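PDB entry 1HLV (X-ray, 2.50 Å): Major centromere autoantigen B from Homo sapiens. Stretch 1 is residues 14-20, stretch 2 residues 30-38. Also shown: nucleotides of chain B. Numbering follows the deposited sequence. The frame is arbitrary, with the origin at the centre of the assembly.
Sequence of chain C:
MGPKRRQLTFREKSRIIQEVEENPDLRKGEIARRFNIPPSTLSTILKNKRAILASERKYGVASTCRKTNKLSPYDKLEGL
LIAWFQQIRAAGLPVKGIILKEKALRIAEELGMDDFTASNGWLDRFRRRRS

Stretch 1 (14-20) SRIIQEV
Stretch 2, residues 30-38: EIARRFNIP

Two helices of one chain can be joined by a short apolar seam with an ionic pair along it, and this domain of the centromere autoantigen gives a compact example. Residues 14-20 are helical throughout, as is the start of stretch 2; the axes approach to 10.7 Å and run roughly antiparallel, with 146° between their N-to-C directions. The register is fixed by Val20 beside Ile31 (CA to CA 7.1 Å) and Ile16 beside Phe35 (CA to CA 7.5 Å). In all, 406 Å² is buried between the stretches.

Glu30 serves its own helix: its OE2 accepts Arg34 NE at 3.2 Å and pairs with Arg33 NH1 at 2.6 Å. Ile31, rotamer m,t, points toward stretch 1, placing CD1 3.5 Å from Val20 CG2 (chi1 t) and CG2 4.0 Å from Glu19 CG. Ala32 points away. Arg34, m with an extended chain beyond, is held by Glu30 yet also reaches across: NH1 donates to Glu19 OE2 at 3.2 Å, a salt bridge lying near the guanidinium plane. Glu19 (t,p) suits both surroundings, its carboxylate meeting charge while its methylene CG packs at 3.6 Å against Phe35 CE1, at the ring edge.

Phe35 is the most covered residue, losing 93 Å². With chi1 -68° and chi2 94°, it offers a face to Ile16 (m,t), whose CG1 sits 3.8 Å from the centroid of the Phe35 ring, 14° off the normal, a CH-pi contact. The all-trans Arg15 brings NE to 3.9 Å from Phe35 CE2, its guanidinium face covering the ring edge.

Asn36 is the first residue to leave helical phi/psi, with positive phi (57/55), in a Schellman motif; Ile37 N bonds to Ala32 O at 3.0 Å. Ile37 (-136/151; p,t) has its CA-to-CB bond pointing toward stretch 1, and its CD1 lies 3.9 Å from Ile16 CD1. Pro38, at the next N-cap, instead approaches DNA, CD lying 3.4 Å from DC15 OP2.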

# COMPACT_ATOMS: atom_id res chain seq x y z
N SER C 14 1.67 3.54 -11.59
CA SER C 14 3.07 3.95 -11.62
C SER C 14 3.55 3.99 -13.08
O SER C 14 4.27 4.91 -13.49
CB SER C 14 3.91 2.96 -10.82
OG SER C 14 5.27 3.30 -10.89
N ARG C 15 3.15 3.00 -13.87
CA ARG C 15 3.56 2.94 -15.27
C ARG C 15 2.97 4.12 -16.03
O ARG C 15 3.65 4.76 -16.84
CB ARG C 15 3.10 1.62 -15.90
CG ARG C 15 3.52 1.46 -17.36
CD ARG C 15 3.02 0.15 -17.94
NE ARG C 15 3.22 0.08 -19.39
CZ ARG C 15 2.78 -0.92 -20.15
NH1 ARG C 15 2.12 -1.93 -19.61
NH2 ARG C 15 2.99 -0.90 -21.46
N ILE C 16 1.70 4.41 -15.78
CA ILE C 16 1.02 5.52 -16.44
C ILE C 16 1.76 6.82 -16.13
O ILE C 16 2.01 7.63 -17.03
CB ILE C 16 -0.45 5.62 -15.96
CG1 ILE C 16 -1.23 4.42 -16.47
CG2 ILE C 16 -1.09 6.91 -16.44
CD1 ILE C 16 -2.66 4.35 -15.98
N ILE C 17 2.12 7.01 -14.87
CA ILE C 17 2.84 8.20 -14.44
C ILE C 17 4.16 8.29 -15.18
O ILE C 17 4.51 9.33 -15.74
CB ILE C 17 3.11 8.16 -12.92
CG1 ILE C 17 1.81 8.41 -12.16
CG2 ILE C 17 4.16 9.19 -12.54
CD1 ILE C 17 1.89 8.03 -10.69
N GLN C 18 4.90 7.18 -15.19
CA GLN C 18 6.19 7.11 -15.85
C GLN C 18 6.04 7.43 -17.34
O GLN C 18 6.92 8.04 -17.95
CB GLN C 18 6.78 5.72 -15.68
CG GLN C 18 8.10 5.52 -16.38
CD GLN C 18 8.55 4.07 -16.39
OE1 GLN C 18 9.59 3.74 -16.97
NE2 GLN C 18 7.77 3.20 -15.74
N GLU C 19 4.93 7.01 -17.93
CA GLU C 19 4.69 7.25 -19.34
C GLU C 19 4.62 8.75 -19.63
O GLU C 19 5.19 9.23 -20.61
CB GLU C 19 3.39 6.58 -19.79
CG GLU C 19 3.13 6.67 -21.28
CD GLU C 19 4.00 5.72 -22.08
OE1 GLU C 19 5.05 5.28 -21.56
OE2 GLU C 19 3.64 5.41 -23.24
N VAL C 20 3.93 9.48 -18.77
CA VAL C 20 3.78 10.92 -18.95
C VAL C 20 5.08 11.68 -18.77
O VAL C 20 5.32 12.66 -19.48
CB VAL C 20 2.72 11.49 -17.98
CG1 VAL C 20 2.70 13.01 -18.05
CG2 VAL C 20 1.34 10.93 -18.34
N GLU C 30 -3.81 11.67 -25.50
CA GLU C 30 -3.16 10.60 -26.25
C GLU C 30 -2.68 9.53 -25.28
O GLU C 30 -2.87 8.33 -25.52
CB GLU C 30 -1.97 11.16 -27.05
CG GLU C 30 -1.13 10.11 -27.78
CD GLU C 30 -1.96 9.04 -28.47
OE1 GLU C 30 -3.07 9.35 -28.96
OE2 GLU C 30 -1.49 7.88 -28.53
N ILE C 31 -2.06 9.95 -24.18
CA ILE C 31 -1.59 9.00 -23.20
C ILE C 31 -2.78 8.27 -22.55
O ILE C 31 -2.73 7.05 -22.34
CB ILE C 31 -0.74 9.69 -22.12
CG1 ILE C 31 0.50 10.28 -22.79
CG2 ILE C 31 -0.36 8.69 -21.04
CD1 ILE C 31 1.50 10.91 -21.84
N ALA C 32 -3.85 9.00 -22.28
CA ALA C 32 -5.04 8.38 -21.70
C ALA C 32 -5.55 7.29 -22.64
O ALA C 32 -5.98 6.22 -22.20
CB ALA C 32 -6.13 9.43 -21.47
N ARG C 33 -5.51 7.56 -23.94
CA ARG C 33 -5.97 6.60 -24.92
C ARG C 33 -5.12 5.34 -24.90
O ARG C 33 -5.65 4.23 -24.93
CB ARG C 33 -5.94 7.18 -26.33
CG ARG C 33 -6.49 6.22 -27.38
CD ARG C 33 -5.98 6.53 -28.78
NE ARG C 33 -5.25 5.40 -29.35
CZ ARG C 33 -3.96 5.16 -29.14
NH1 ARG C 33 -3.25 5.97 -28.37
NH2 ARG C 33 -3.38 4.09 -29.68
N ARG C 34 -3.80 5.52 -24.85
CA ARG C 34 -2.88 4.39 -24.83
C ARG C 34 -3.16 3.42 -23.69
O ARG C 34 -2.91 2.23 -23.82
CB ARG C 34 -1.44 4.89 -24.71
CG ARG C 34 -0.96 5.67 -25.90
CD ARG C 34 0.51 6.00 -25.74
NE ARG C 34 1.03 6.69 -26.91
CZ ARG C 34 2.32 6.91 -27.13
NH1 ARG C 34 3.22 6.49 -26.24
NH2 ARG C 34 2.71 7.53 -28.23
N PHE C 35 -3.65 3.94 -22.57
CA PHE C 35 -3.96 3.08 -21.44
C PHE C 35 -5.44 2.83 -21.33
O PHE C 35 -5.89 2.12 -20.43
CB PHE C 35 -3.42 3.69 -20.14
CG PHE C 35 -1.93 3.71 -20.07
CD1 PHE C 35 -1.21 4.82 -20.48
CD2 PHE C 35 -1.24 2.57 -19.67
CE1 PHE C 35 0.17 4.81 -20.50
CE2 PHE C 35 0.15 2.54 -19.68
CZ PHE C 35 0.86 3.66 -20.10
N ASN C 36 -6.19 3.40 -22.26
CA ASN C 36 -7.63 3.21 -22.29
C ASN C 36 -8.29 3.62 -20.98
O ASN C 36 -8.99 2.84 -20.35
CB ASN C 36 -7.94 1.74 -22.58
CG ASN C 36 -9.41 1.48 -22.84
OD1 ASN C 36 -9.91 0.39 -22.60
ND2 ASN C 36 -10.11 2.50 -23.35
N ILE C 37 -8.04 4.86 -20.56
CA ILE C 37 -8.62 5.39 -19.34
C ILE C 37 -9.12 6.80 -19.63
O ILE C 37 -8.57 7.49 -20.48
CB ILE C 37 -7.60 5.48 -18.19
CG1 ILE C 37 -6.41 6.32 -18.63
CG2 ILE C 37 -7.19 4.09 -17.76
CD1 ILE C 37 -5.40 6.60 -17.52
N PRO C 38 -10.16 7.25 -18.91
CA PRO C 38 -10.68 8.60 -19.15
C PRO C 38 -9.60 9.64 -18.86
O PRO C 38 -8.79 9.47 -17.96
CB PRO C 38 -11.84 8.70 -18.15
CG PRO C 38 -12.26 7.26 -17.96
CD PRO C 38 -10.94 6.55 -17.88
P DC B 15 -12.51 4.96 -14.25
OP1 DC B 15 -13.24 3.75 -14.71
OP2 DC B 15 -11.14 5.23 -14.77
O5' DC B 15 -13.45 6.22 -14.50
C5' DC B 15 -14.84 6.14 -14.20
C4' DC B 15 -15.48 7.50 -14.34
O4' DC B 15 -15.13 8.38 -13.24
C3' DC B 15 -15.11 8.27 -15.61
O3' DC B 15 -16.26 9.00 -16.04
C2' DC B 15 -14.07 9.26 -15.11
C1' DC B 15 -14.67 9.61 -13.76
N1 DC B 15 -13.77 10.23 -12.76
C2 DC B 15 -14.36 10.88 -11.67
O2 DC B 15 -15.59 10.91 -11.58
N3 DC B 15 -13.56 11.44 -10.73
C4 DC B 15 -12.23 11.38 -10.85
N4 DC B 15 -11.48 11.93 -9.88
C5 DC B 15 -11.61 10.73 -11.96
C6 DC B 15 -12.41 10.18 -12.89